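Local structure of type IV pilus biogenesis factor PilY1 (Pseudomonas aeruginosa, 3HX6) at residues Ile328-Ser333 with Glu447-Asp452; Phe347-Tyr352 with Thr367-Trp372; Leu462-Pro467 with Trp479-Asp484. The protein primes type IV pilus assembly, takes part in twitching motility and host-cell adhesion, and seems to regulate pilus retraction through calcium binding and release. The protein carries 3 engineered substitutions. All coordinates share one frame; numbering follows the deposited sequence.

Contact 1 (Ile328-Ser333 with Glu447-Asp452); sequences ITAAPS and EMLIED
A330 and A331 meet L449 to D452 in a buried loop-to-loop contact of the C-terminal beta-propeller domain of PilY1, the centre of the contact about 7 Å from the centre of the chain. One loop runs from strand 307-317 to strand 333-336, the other from strand 433-437 to strand 454-456, and neither segment forms regular structure here. The methyl of A330 carries most of the apolar contact. A330 CB lies 3.8 Å from L449 CD2 and faces the backbone carbonyls of I450 and E451. L449 reaches it because its CG lies anti to the backbone N (chi1 -176°), which swings the branch toward A330. Beside this, CG2 of T329 packs against the carbonyl of I450, while its hydroxyl turns to the carbonyl O of G350. A water spans the two backbones, accepting from T329 N at 2.7 Å and donating to L449 O at 2.6 Å. Y135 of helix 130-137 touches T329 and I450. The one direct hydrogen bond lies at the other end: A331 N donates to D452 OD1 at 3.1 Å, nearly straight at 170° but arriving from above the carboxylate plane, and the carboxylate also lies against the methyl of A331.

Contact 2 (Phe347-Tyr352 with Thr367-Trp372); sequences FGTGKY and TLYGIW
F347 and Y369 form a hydrogen-bonded antiparallel pair at the point where strand 343-348 runs out beside strand 367-373 in a sheet of the beta-propeller domain. Their backbones exchange two bonds: F347 N to Y369 O at 2.9 Å and, straighter, Y369 N to F347 O at 2.7 Å. G348 and L368 follow as a non-hydrogen-bonded pair, drawn close enough for a CA-H...O contact from G348 CA to T367 O at 3.1 Å. Beyond it, T349 N donates to T367 O with a more bent geometry (141°).

A side chain then takes over the next bond. T367 N donates a hydrogen bond to T349 OG1 at 2.8 Å, nearly straight and made possible by chi1 of 65°, which sets this hydroxyl between its own backbone N and carbonyl carbon. The same oxygen is bonded to Q366 OE1, so it is gripped from two neighbouring residues.

The apolar part centres on the F347 ring. Y369 CB lies over one face, a CH-pi contact 3.8 Å from the centroid, and I371 CG1 comes in at the edge, 3.5 Å from F347 CE1. The two aromatic planes are only 25° apart but offset from one another, so the rings barely overlap. T349 CG2 meets the edge of the Y369 ring in its plane.

Strand 433-437 flanks strand 367-373 on its other side, bonding the backbones of L368 and G370, while L315 and Y316 of strand 307-317 pack on I371.

Contact 3 (Leu462-Pro467 with Trp479-Asp484); sequences LQTITP and WTYGLD
L462 and Y481 are bonded twice through their backbones, Y481 N to L462 O at 2.7 Å and almost straight (174°), L462 N to Y481 O at 3.0 Å. T464 and W479 form a second hydrogen-bonded antiparallel pair: T464 N meets W479 O at 2.8 Å in the carbonyl plane, while W479 N reaches T464 O at 3.2 Å from above the carbonyl plane of T464. These bonds zip strands 459-466 and 477-483 into a beta hairpin. Between them, Q463 and T480 make the non-hydrogen-bonded pair; on their face a water accepts from Q463 NE2 and donates to T480 OG1, itself also bonded to Q524 OE1.

Across the strands, L462, T464, W479 and Y481 meet through carbon. T464 turns CG2 toward strand 477-483, 3.4 Å from W479 CB and 3.5 Å from Y481 CE1, the latter at the ring edge. L462 lays CG and CD2 against Y481 CB.

T464 OG1, anti to its own N (chi1 -172°), bonds M448 O; Y481 OH bonds E447 OE2 and R413 NH1 of strand 408-415. Carbon therefore packs within the hairpin while both hydroxyls bond to the 447-452 loop, and the charged groups would probably polarise the tyrosine hydroxyl.

How the contacts relate
From the N terminus, segment 328-333 comes first and waits until 447-452 for its partner, so contact 1 closes the longest of the three loops. Contact 2 opens and closes within that span, across a short connection between adjacent strands. Contact 3 follows in series as a hairpin, and none of the three cross. Segment 447-452 touches both other contacts: L449 N bonds T349 O of contact 2, and I450 packs on I465 of contact 3. Contacts 2 and 3 belong to the same mixed sheet and meet through L368 against L462 and L483, while Y352 packs on I465. Together they tie the two outer regions of that sheet to the central loops.

Contact 1 (Ile328-Ser333 with Glu447-Asp452)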
ATOM      1  N   ILE A 328      26.748 -20.592   6.439  1.00 15.59           N
ATOM      2  CA  ILE A 328      25.721 -19.559   6.432  1.00 15.44           C
ATOM      3  C   ILE A 328      25.773 -18.921   5.056  1.00 16.81           C
ATOM      4  O   ILE A 328      26.826 -18.429   4.630  1.00 15.07           O
ATOM      5  CB  ILE A 328      25.981 -18.480   7.491  1.00 15.86           C
ATOM      6  CG1 ILE A 328      25.901 -19.106   8.886  1.00 12.29           C
ATOM      7  CG2 ILE A 328      24.968 -17.336   7.328  1.00 13.40           C
ATOM      8  CD1 ILE A 328      26.462 -18.238   9.982  1.00 12.96           C
ATOM      9  N   THR A 329      24.635 -18.944   4.368  1.00 15.25           N
ATOM     10  CA  THR A 329      24.512 -18.400   3.026  1.00 14.35           C
ATOM     11  C   THR A 329      23.690 -17.119   3.018  1.00 15.35           C
ATOM     12  O   THR A 329      24.085 -16.118   2.422  1.00 12.31           O
ATOM     13  CB  THR A 329      23.800 -19.402   2.089  1.00 14.69           C
ATOM     14  OG1 THR A 329      24.593 -20.579   1.948  1.00 19.61           O
ATOM     15  CG2 THR A 329      23.570 -18.782   0.728  1.00 17.32           C
ATOM     16  N   ALA A 330      22.539 -17.169   3.678  1.00 12.28           N
ATOM     17  CA  ALA A 330      21.634 -16.035   3.729  1.00 12.84           C
ATOM     18  C   ALA A 330      22.126 -14.910   4.618  1.00 13.43           C
ATOM     19  O   ALA A 330      22.879 -15.127   5.570  1.00  9.68           O
ATOM     20  CB  ALA A 330      20.256 -16.494   4.204  1.00 12.30           C
ATOM     21  N   ALA A 331      21.677 -13.702   4.298  1.00 13.38           N
ATOM     22  CA  ALA A 331      22.032 -12.525   5.066  1.00 12.05           C
ATOM     23  C   ALA A 331      21.328 -12.578   6.410  1.00 11.28           C
ATOM     24  O   ALA A 331      20.253 -13.170   6.535  1.00 11.40           O
ATOM     25  CB  ALA A 331      21.599 -11.266   4.325  1.00 12.36           C
ATOM     26  N   PRO A 332      21.937 -11.973   7.439  1.00 10.20           N
ATOM     27  CA  PRO A 332      21.336 -11.949   8.770  1.00 12.25           C
ATOM     28  C   PRO A 332      20.241 -10.885   8.734  1.00 13.41           C
ATOM     29  O   PRO A 332      20.146 -10.120   7.768  1.00 11.63           O
ATOM     30  CB  PRO A 332      22.490 -11.500   9.675  1.00 12.36           C
ATOM     31  CG  PRO A 332      23.724 -11.807   8.881  1.00 12.42           C
ATOM     32  CD  PRO A 332      23.316 -11.461   7.484  1.00 10.21           C
ATOM     33  N   SER A 333      19.411 -10.862   9.772  1.00 11.53           N
ATOM     34  CA  SER A 333      18.353  -9.869   9.926  1.00 12.78           C
ATOM     35  C   SER A 333      18.567  -9.349  11.335  1.00 12.47           C
ATOM     36  O   SER A 333      19.023 -10.092  12.198  1.00 12.85           O
ATOM     37  CB  SER A 333      16.958 -10.495   9.805  1.00 12.02           C
ATOM     38  OG  SER A 333      16.599 -10.656   8.450  1.00 13.35           O
ATOM     39  N   GLU A 447      16.510 -29.611   5.610  1.00 17.32           N
ATOM     40  CA  GLU A 447      15.869 -28.317   5.417  1.00 13.05           C
ATOM     41  C   GLU A 447      16.924 -27.265   5.733  1.00 13.48           C
ATOM     42  O   GLU A 447      17.671 -27.396   6.706  1.00 14.20           O
ATOM     43  CB  GLU A 447      14.670 -28.163   6.357  1.00 15.93           C
ATOM     44  CG  GLU A 447      13.925 -26.827   6.237  1.00 13.70           C
ATOM     45  CD  GLU A 447      12.701 -26.762   7.142  1.00 17.61           C
ATOM     46  OE1 GLU A 447      12.467 -27.729   7.891  1.00 16.91           O
ATOM     47  OE2 GLU A 447      11.974 -25.744   7.114  1.00 16.40           O
ATOM     48  N   MET A 448      17.012 -26.231   4.911  1.00 12.88           N
ATOM     49  CA  MET A 448      18.005 -25.198   5.167  1.00 15.09           C
ATOM     50  C   MET A 448      17.569 -23.806   4.745  1.00 14.71           C
ATOM     51  O   MET A 448      16.582 -23.638   4.032  1.00 12.87           O
ATOM     52  CB  MET A 448      19.317 -25.565   4.470  1.00 17.62           C
ATOM     53  CG  MET A 448      19.153 -25.908   3.009  1.00 19.94           C
ATOM     54  SD  MET A 448      20.693 -26.414   2.238  1.00 23.02           S
ATOM     55  CE  MET A 448      20.513 -25.660   0.655  1.00 22.17           C
ATOM     56  N   LEU A 449      18.314 -22.808   5.210  1.00 15.27           N
ATOM     57  CA  LEU A 449      18.028 -21.422   4.876  1.00 14.37           C
ATOM     58  C   LEU A 449      19.039 -20.885   3.866  1.00 15.06           C
ATOM     59  O   LEU A 449      20.239 -20.881   4.147  1.00 14.40           O
ATOM     60  CB  LEU A 449      18.105 -20.542   6.125  1.00 12.77           C
ATOM     61  CG  LEU A 449      17.727 -19.081   5.866  1.00 15.06           C
ATOM     62  CD1 LEU A 449      16.219 -18.992   5.811  1.00 14.99           C
ATOM     63  CD2 LEU A 449      18.269 -18.159   6.952  1.00 14.84           C
ATOM     64  N   ILE A 450      18.584 -20.452   2.695  1.00 12.78           N
ATOM     65  CA  ILE A 450      19.526 -19.857   1.755  1.00 16.65           C
ATOM     66  C   ILE A 450      19.044 -18.476   1.292  1.00 15.39           C
ATOM     67  O   ILE A 450      19.832 -17.684   0.793  1.00 17.11           O
ATOM     68  CB  ILE A 450      19.825 -20.761   0.510  1.00 20.16           C
ATOM     69  CG1 ILE A 450      18.687 -20.696  -0.503  1.00 23.75           C
ATOM     70  CG2 ILE A 450      20.110 -22.194   0.958  1.00 20.87           C
ATOM     71  CD1 ILE A 450      17.469 -21.458  -0.118  1.00 28.66           C
ATOM     72  N   GLU A 451      17.759 -18.190   1.488  1.00 16.90           N
ATOM     73  CA  GLU A 451      17.167 -16.902   1.093  1.00 16.95           C
ATOM     74  C   GLU A 451      17.133 -15.915   2.257  1.00 16.52           C
ATOM     75  O   GLU A 451      16.980 -16.314   3.415  1.00 12.83           O
ATOM     76  CB  GLU A 451      15.732 -17.103   0.593  1.00 19.59           C
ATOM     77  CG  GLU A 451      15.609 -17.961  -0.657  1.00 29.25           C
ATOM     78  CD  GLU A 451      16.206 -17.289  -1.874  1.00 31.09           C
ATOM     79  OE1 GLU A 451      15.766 -16.164  -2.195  1.00 36.08           O
ATOM     80  OE2 GLU A 451      17.109 -17.877  -2.507  1.00 34.35           O
ATOM     81  N   ASP A 452      17.263 -14.626   1.948  1.00 13.69           N
ATOM     82  CA  ASP A 452      17.231 -13.603   2.983  1.00 15.76           C
ATOM     83  C   ASP A 452      15.882 -13.587   3.694  1.00 13.99           C
ATOM     84  O   ASP A 452      14.865 -14.015   3.144  1.00 14.05           O
ATOM     85  CB  ASP A 452      17.524 -12.225   2.390  1.00 17.00           C
ATOM     86  CG  ASP A 452      18.964 -12.084   1.937  1.00 22.60           C
ATOM     87  OD1 ASP A 452      19.730 -13.077   2.018  1.00 19.94           O
ATOM     88  OD2 ASP A 452      19.335 -10.973   1.499  1.00 26.50           O
TER
HETATM   89  O   HOH W   1      22.133 -19.443   5.182  1.00 12.77           O

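Contact 2 (Phe347-Tyr352 with Thr367-Trp372)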
ATOM      1  N   PHE A 347      20.106 -15.251  12.021  1.00 12.61           N
ATOM      2  CA  PHE A 347      20.699 -15.852  10.833  1.00 13.59           C
ATOM      3  C   PHE A 347      20.439 -17.350  10.806  1.00 13.75           C
ATOM      4  O   PHE A 347      20.333 -17.992  11.854  1.00 14.01           O
ATOM      5  CB  PHE A 347      22.210 -15.579  10.781  1.00 13.50           C
ATOM      6  CG  PHE A 347      22.937 -15.944  12.048  1.00 15.30           C
ATOM      7  CD1 PHE A 347      22.881 -15.112  13.159  1.00 14.12           C
ATOM      8  CD2 PHE A 347      23.670 -17.126  12.133  1.00 13.67           C
ATOM      9  CE1 PHE A 347      23.549 -15.450  14.341  1.00 16.44           C
ATOM     10  CE2 PHE A 347      24.339 -17.470  13.311  1.00 14.95           C
ATOM     11  CZ  PHE A 347      24.278 -16.631  14.413  1.00 11.84           C
ATOM     12  N   GLY A 348      20.320 -17.898   9.600  1.00 14.01           N
ATOM     13  CA  GLY A 348      20.067 -19.319   9.447  1.00 13.32           C
ATOM     14  C   GLY A 348      21.185 -19.958   8.653  1.00 14.12           C
ATOM     15  O   GLY A 348      21.902 -19.274   7.918  1.00 10.94           O
ATOM     16  N   THR A 349      21.331 -21.272   8.772  1.00 11.66           N
ATOM     17  CA  THR A 349      22.411 -21.938   8.073  1.00 13.10           C
ATOM     18  C   THR A 349      21.940 -22.730   6.863  1.00 12.64           C
ATOM     19  O   THR A 349      20.766 -23.091   6.754  1.00 12.06           O
ATOM     20  CB  THR A 349      23.186 -22.860   9.038  1.00 12.09           C
ATOM     21  OG1 THR A 349      22.326 -23.911   9.493  1.00 14.11           O
ATOM     22  CG2 THR A 349      23.668 -22.057  10.250  1.00 11.50           C
ATOM     23  N   GLY A 350      22.876 -22.990   5.959  1.00 12.93           N
ATOM     24  CA  GLY A 350      22.581 -23.734   4.750  1.00 14.36           C
ATOM     25  C   GLY A 350      23.510 -23.312   3.627  1.00 15.59           C
ATOM     26  O   GLY A 350      24.136 -22.254   3.693  1.00 14.77           O
ATOM     27  N   LYS A 351      23.628 -24.154   2.606  1.00 16.60           N
ATOM     28  CA  LYS A 351      24.463 -23.849   1.453  1.00 20.56           C
ATOM     29  C   LYS A 351      23.863 -24.623   0.291  1.00 20.30           C
ATOM     30  O   LYS A 351      23.442 -25.768   0.447  1.00 20.27           O
ATOM     31  CB  LYS A 351      25.935 -24.218   1.713  1.00 23.42           C
ATOM     32  CG  LYS A 351      26.332 -25.667   1.561  1.00 29.05           C
ATOM     33  CD  LYS A 351      27.817 -25.815   1.925  1.00 31.69           C
ATOM     34  CE  LYS A 351      28.373 -27.178   1.558  1.00 33.65           C
ATOM     35  NZ  LYS A 351      28.500 -27.340   0.084  1.00 36.80           N
ATOM     36  N   TYR A 352      23.819 -23.988  -0.873  1.00 18.87           N
ATOM     37  CA  TYR A 352      23.173 -24.581  -2.034  1.00 20.19           C
ATOM     38  C   TYR A 352      23.875 -24.261  -3.352  1.00 20.78           C
ATOM     39  O   TYR A 352      23.325 -24.545  -4.415  1.00 21.72           O
ATOM     40  CB  TYR A 352      21.752 -24.009  -2.085  1.00 22.10           C
ATOM     41  CG  TYR A 352      20.699 -24.817  -2.804  1.00 22.75           C
ATOM     42  CD1 TYR A 352      19.654 -24.173  -3.462  1.00 22.29           C
ATOM     43  CD2 TYR A 352      20.685 -26.211  -2.754  1.00 23.47           C
ATOM     44  CE1 TYR A 352      18.619 -24.885  -4.047  1.00 23.90           C
ATOM     45  CE2 TYR A 352      19.642 -26.938  -3.340  1.00 22.96           C
ATOM     46  CZ  TYR A 352      18.613 -26.261  -3.982  1.00 23.73           C
ATOM     47  OH  TYR A 352      17.567 -26.941  -4.562  1.00 26.64           O
ATOM     48  N   THR A 367      20.192 -24.736  11.081  1.00 14.34           N
ATOM     49  CA  THR A 367      19.598 -24.030  12.203  1.00 13.18           C
ATOM     50  C   THR A 367      19.346 -22.545  12.001  1.00 13.97           C
ATOM     51  O   THR A 367      20.014 -21.898  11.198  1.00 12.83           O
ATOM     52  CB  THR A 367      20.535 -24.199  13.434  1.00 12.55           C
ATOM     53  OG1 THR A 367      20.878 -25.585  13.580  1.00 12.83           O
ATOM     54  CG2 THR A 367      19.880 -23.696  14.704  1.00 11.42           C
ATOM     55  N   LEU A 368      18.373 -22.021  12.743  1.00 12.99           N
ATOM     56  CA  LEU A 368      18.058 -20.594  12.728  1.00 12.44           C
ATOM     57  C   LEU A 368      18.526 -20.101  14.092  1.00 13.35           C
ATOM     58  O   LEU A 368      18.157 -20.675  15.118  1.00 14.89           O
ATOM     59  CB  LEU A 368      16.555 -20.341  12.603  1.00 11.66           C
ATOM     60  CG  LEU A 368      16.225 -18.843  12.501  1.00 11.08           C
ATOM     61  CD1 LEU A 368      16.871 -18.266  11.233  1.00 10.45           C
ATOM     62  CD2 LEU A 368      14.700 -18.640  12.473  1.00  9.70           C
ATOM     63  N   TYR A 369      19.340 -19.052  14.103  1.00 12.54           N
ATOM     64  CA  TYR A 369      19.863 -18.507  15.349  1.00 12.85           C
ATOM     65  C   TYR A 369      19.457 -17.068  15.584  1.00 12.81           C
ATOM     66  O   TYR A 369      19.264 -16.301  14.642  1.00 14.15           O
ATOM     67  CB  TYR A 369      21.401 -18.542  15.367  1.00 12.36           C
ATOM     68  CG  TYR A 369      22.016 -19.919  15.312  1.00 14.39           C
ATOM     69  CD1 TYR A 369      22.392 -20.487  14.098  1.00 12.31           C
ATOM     70  CD2 TYR A 369      22.233 -20.651  16.481  1.00 12.46           C
ATOM     71  CE1 TYR A 369      22.971 -21.751  14.043  1.00 14.49           C
ATOM     72  CE2 TYR A 369      22.808 -21.921  16.441  1.00 14.39           C
ATOM     73  CZ  TYR A 369      23.175 -22.463  15.221  1.00 13.77           C
ATOM     74  OH  TYR A 369      23.742 -23.713  15.172  1.00 14.80           O
ATOM     75  N   GLY A 370      19.358 -16.719  16.862  1.00 11.99           N
ATOM     76  CA  GLY A 370      19.047 -15.366  17.274  1.00 10.94           C
ATOM     77  C   GLY A 370      20.102 -15.053  18.324  1.00 13.62           C
ATOM     78  O   GLY A 370      20.004 -15.521  19.455  1.00 11.64           O
ATOM     79  N   ILE A 371      21.118 -14.273  17.955  1.00 13.79           N
ATOM     80  CA  ILE A 371      22.201 -13.936  18.875  1.00 13.15           C
ATOM     81  C   ILE A 371      22.192 -12.476  19.327  1.00 12.88           C
ATOM     82  O   ILE A 371      22.093 -11.559  18.521  1.00 10.23           O
ATOM     83  CB  ILE A 371      23.578 -14.221  18.236  1.00 12.19           C
ATOM     84  CG1 ILE A 371      23.665 -15.687  17.810  1.00 13.24           C
ATOM     85  CG2 ILE A 371      24.692 -13.880  19.229  1.00 14.49           C
ATOM     86  CD1 ILE A 371      23.516 -16.678  18.946  1.00  7.29           C
ATOM     87  N   TRP A 372      22.327 -12.263  20.627  1.00 12.40           N
ATOM     88  CA  TRP A 372      22.318 -10.911  21.162  1.00 13.48           C
ATOM     89  C   TRP A 372      23.651 -10.190  20.998  1.00 12.54           C
ATOM     90  O   TRP A 372      24.660 -10.614  21.550  1.00 14.61           O
ATOM     91  CB  TRP A 372      21.950 -10.948  22.644  1.00 14.17           C
ATOM     92  CG  TRP A 372      21.670  -9.609  23.258  1.00 17.16           C
ATOM     93  CD1 TRP A 372      21.593  -8.404  22.617  1.00 16.73           C
ATOM     94  CD2 TRP A 372      21.357  -9.352  24.632  1.00 15.70           C
ATOM     95  NE1 TRP A 372      21.248  -7.418  23.505  1.00 15.84           N
ATOM     96  CE2 TRP A 372      21.095  -7.971  24.749  1.00 16.89           C
ATOM     97  CE3 TRP A 372      21.269 -10.159  25.775  1.00 17.63           C
ATOM     98  CZ2 TRP A 372      20.747  -7.373  25.970  1.00 17.79           C
ATOM     99  CZ3 TRP A 372      20.924  -9.565  26.993  1.00 17.50           C
ATOM    100  CH2 TRP A 372      20.668  -8.184  27.077  1.00 17.38           C
TER

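Contact 3 (Leu462-Pro467 with Trp479-Asp484)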
ATOM      1  N   LEU A 462      10.748 -15.818   7.195  1.00 13.00           N
ATOM      2  CA  LEU A 462      11.799 -16.503   6.465  1.00 12.85           C
ATOM      3  C   LEU A 462      11.241 -17.651   5.647  1.00 13.61           C
ATOM      4  O   LEU A 462      10.146 -18.146   5.905  1.00 14.23           O
ATOM      5  CB  LEU A 462      12.854 -17.046   7.432  1.00 11.34           C
ATOM      6  CG  LEU A 462      12.333 -18.038   8.477  1.00 11.84           C
ATOM      7  CD1 LEU A 462      13.394 -19.082   8.750  1.00 14.57           C
ATOM      8  CD2 LEU A 462      11.954 -17.310   9.759  1.00 11.95           C
ATOM      9  N   GLN A 463      12.008 -18.067   4.652  1.00 14.10           N
ATOM     10  CA  GLN A 463      11.609 -19.171   3.807  1.00 16.16           C
ATOM     11  C   GLN A 463      12.762 -20.144   3.746  1.00 16.16           C
ATOM     12  O   GLN A 463      13.899 -19.765   3.467  1.00 17.28           O
ATOM     13  CB  GLN A 463      11.285 -18.693   2.394  1.00 18.98           C
ATOM     14  CG  GLN A 463      10.826 -19.811   1.474  1.00 23.72           C
ATOM     15  CD  GLN A 463      10.804 -19.385   0.021  1.00 27.46           C
ATOM     16  OE1 GLN A 463      11.851 -19.141  -0.586  1.00 30.62           O
ATOM     17  NE2 GLN A 463       9.615 -19.284  -0.542  1.00 27.81           N
ATOM     18  N   THR A 464      12.463 -21.403   4.001  1.00 13.67           N
ATOM     19  CA  THR A 464      13.481 -22.428   3.965  1.00 16.75           C
ATOM     20  C   THR A 464      13.279 -23.314   2.739  1.00 17.15           C
ATOM     21  O   THR A 464      12.207 -23.322   2.125  1.00 16.66           O
ATOM     22  CB  THR A 464      13.384 -23.309   5.192  1.00 17.36           C
ATOM     23  OG1 THR A 464      14.508 -24.186   5.235  1.00 29.63           O
ATOM     24  CG2 THR A 464      12.121 -24.130   5.118  1.00 14.67           C
ATOM     25  N   ILE A 465      14.312 -24.068   2.388  1.00 16.89           N
ATOM     26  CA  ILE A 465      14.214 -24.967   1.259  1.00 17.27           C
ATOM     27  C   ILE A 465      14.662 -26.357   1.690  1.00 18.00           C
ATOM     28  O   ILE A 465      15.634 -26.519   2.435  1.00 16.32           O
ATOM     29  CB  ILE A 465      15.064 -24.470   0.057  1.00 18.41           C
ATOM     30  CG1 ILE A 465      14.798 -25.362  -1.162  1.00 21.09           C
ATOM     31  CG2 ILE A 465      16.545 -24.474   0.418  1.00 18.32           C
ATOM     32  CD1 ILE A 465      15.457 -24.884  -2.432  1.00 21.12           C
ATOM     33  N   THR A 466      13.922 -27.359   1.245  1.00 18.00           N
ATOM     34  CA  THR A 466      14.239 -28.735   1.574  1.00 21.23           C
ATOM     35  C   THR A 466      14.401 -29.507   0.276  1.00 21.96           C
ATOM     36  O   THR A 466      13.419 -29.809  -0.399  1.00 21.23           O
ATOM     37  CB  THR A 466      13.118 -29.388   2.406  1.00 20.95           C
ATOM     38  OG1 THR A 466      12.930 -28.645   3.615  1.00 22.40           O
ATOM     39  CG2 THR A 466      13.480 -30.833   2.751  1.00 22.36           C
ATOM     40  N   PRO A 467      15.650 -29.811  -0.101  1.00 23.39           N
ATOM     41  CA  PRO A 467      15.933 -30.557  -1.331  1.00 26.71           C
ATOM     42  C   PRO A 467      15.249 -31.918  -1.285  1.00 29.56           C
ATOM     43  O   PRO A 467      15.362 -32.633  -0.290  1.00 29.58           O
ATOM     44  CB  PRO A 467      17.457 -30.690  -1.311  1.00 26.94           C
ATOM     45  CG  PRO A 467      17.900 -29.468  -0.558  1.00 25.15           C
ATOM     46  CD  PRO A 467      16.898 -29.413   0.573  1.00 24.18           C
ATOM     47  N   TRP A 479       9.142 -23.932   2.800  1.00 18.69           N
ATOM     48  CA  TRP A 479       8.379 -23.631   3.995  1.00 17.09           C
ATOM     49  C   TRP A 479       8.603 -22.179   4.385  1.00 16.87           C
ATOM     50  O   TRP A 479       9.743 -21.732   4.521  1.00 18.08           O
ATOM     51  CB  TRP A 479       8.793 -24.539   5.153  1.00 16.31           C
ATOM     52  CG  TRP A 479       8.179 -25.888   5.088  1.00 17.38           C
ATOM     53  CD1 TRP A 479       8.644 -26.973   4.409  1.00 18.95           C
ATOM     54  CD2 TRP A 479       6.949 -26.292   5.702  1.00 17.14           C
ATOM     55  NE1 TRP A 479       7.781 -28.033   4.562  1.00 18.02           N
ATOM     56  CE2 TRP A 479       6.732 -27.641   5.351  1.00 19.36           C
ATOM     57  CE3 TRP A 479       6.010 -25.642   6.512  1.00 17.94           C
ATOM     58  CZ2 TRP A 479       5.612 -28.358   5.788  1.00 18.22           C
ATOM     59  CZ3 TRP A 479       4.897 -26.353   6.946  1.00 20.24           C
ATOM     60  CH2 TRP A 479       4.709 -27.701   6.582  1.00 17.05           C
ATOM     61  N   THR A 480       7.507 -21.448   4.547  1.00 15.64           N
ATOM     62  CA  THR A 480       7.554 -20.050   4.946  1.00 16.01           C
ATOM     63  C   THR A 480       7.237 -20.002   6.432  1.00 13.99           C
ATOM     64  O   THR A 480       6.256 -20.594   6.876  1.00 16.29           O
ATOM     65  CB  THR A 480       6.495 -19.215   4.195  1.00 17.55           C
ATOM     66  OG1 THR A 480       6.755 -19.267   2.789  1.00 16.80           O
ATOM     67  CG2 THR A 480       6.531 -17.764   4.659  1.00 17.05           C
ATOM     68  N   TYR A 481       8.069 -19.310   7.201  1.00 13.41           N
ATOM     69  CA  TYR A 481       7.861 -19.205   8.641  1.00 11.51           C
ATOM     70  C   TYR A 481       7.701 -17.770   9.106  1.00 11.16           C
ATOM     71  O   TYR A 481       8.250 -16.846   8.516  1.00 11.00           O
ATOM     72  CB  TYR A 481       9.040 -19.813   9.416  1.00 12.35           C
ATOM     73  CG  TYR A 481       9.289 -21.295   9.201  1.00 13.28           C
ATOM     74  CD1 TYR A 481      10.187 -21.739   8.230  1.00 15.05           C
ATOM     75  CD2 TYR A 481       8.651 -22.249   9.994  1.00 13.97           C
ATOM     76  CE1 TYR A 481      10.452 -23.100   8.055  1.00 14.10           C
ATOM     77  CE2 TYR A 481       8.903 -23.615   9.830  1.00 14.56           C
ATOM     78  CZ  TYR A 481       9.806 -24.031   8.860  1.00 16.58           C
ATOM     79  OH  TYR A 481      10.060 -25.376   8.696  1.00 14.48           O
ATOM     80  N   GLY A 482       6.948 -17.605  10.184  1.00 11.95           N
ATOM     81  CA  GLY A 482       6.744 -16.305  10.793  1.00 12.92           C
ATOM     82  C   GLY A 482       7.024 -16.591  12.257  1.00 15.22           C
ATOM     83  O   GLY A 482       6.209 -17.231  12.928  1.00 15.40           O
ATOM     84  N   LEU A 483       8.175 -16.153  12.758  1.00 12.97           N
ATOM     85  CA  LEU A 483       8.535 -16.432  14.146  1.00 14.76           C
ATOM     86  C   LEU A 483       8.742 -15.186  14.990  1.00 16.33           C
ATOM     87  O   LEU A 483       8.902 -14.084  14.467  1.00 15.15           O
ATOM     88  CB  LEU A 483       9.818 -17.284  14.195  1.00 12.98           C
ATOM     89  CG  LEU A 483       9.773 -18.645  13.486  1.00 13.73           C
ATOM     90  CD1 LEU A 483      11.163 -19.236  13.387  1.00 11.56           C
ATOM     91  CD2 LEU A 483       8.844 -19.591  14.235  1.00 17.09           C
ATOM     92  N   ASP A 484       8.729 -15.377  16.305  1.00 15.22           N
ATOM     93  CA  ASP A 484       8.960 -14.285  17.239  1.00 17.41           C
ATOM     94  C   ASP A 484      10.467 -14.059  17.239  1.00 17.27           C
ATOM     95  O   ASP A 484      11.230 -14.929  17.652  1.00 17.23           O
ATOM     96  CB  ASP A 484       8.477 -14.676  18.638  1.00 16.52           C
ATOM     97  CG  ASP A 484       8.882 -13.676  19.706  1.00 17.05           C
ATOM     98  OD1 ASP A 484       9.256 -12.529  19.372  1.00 14.51           O
ATOM     99  OD2 ASP A 484       8.811 -14.046  20.896  1.00 20.40           O
TER
HETATM  100  O   HOH W   2       7.869 -20.410   0.930  1.00 44.38           O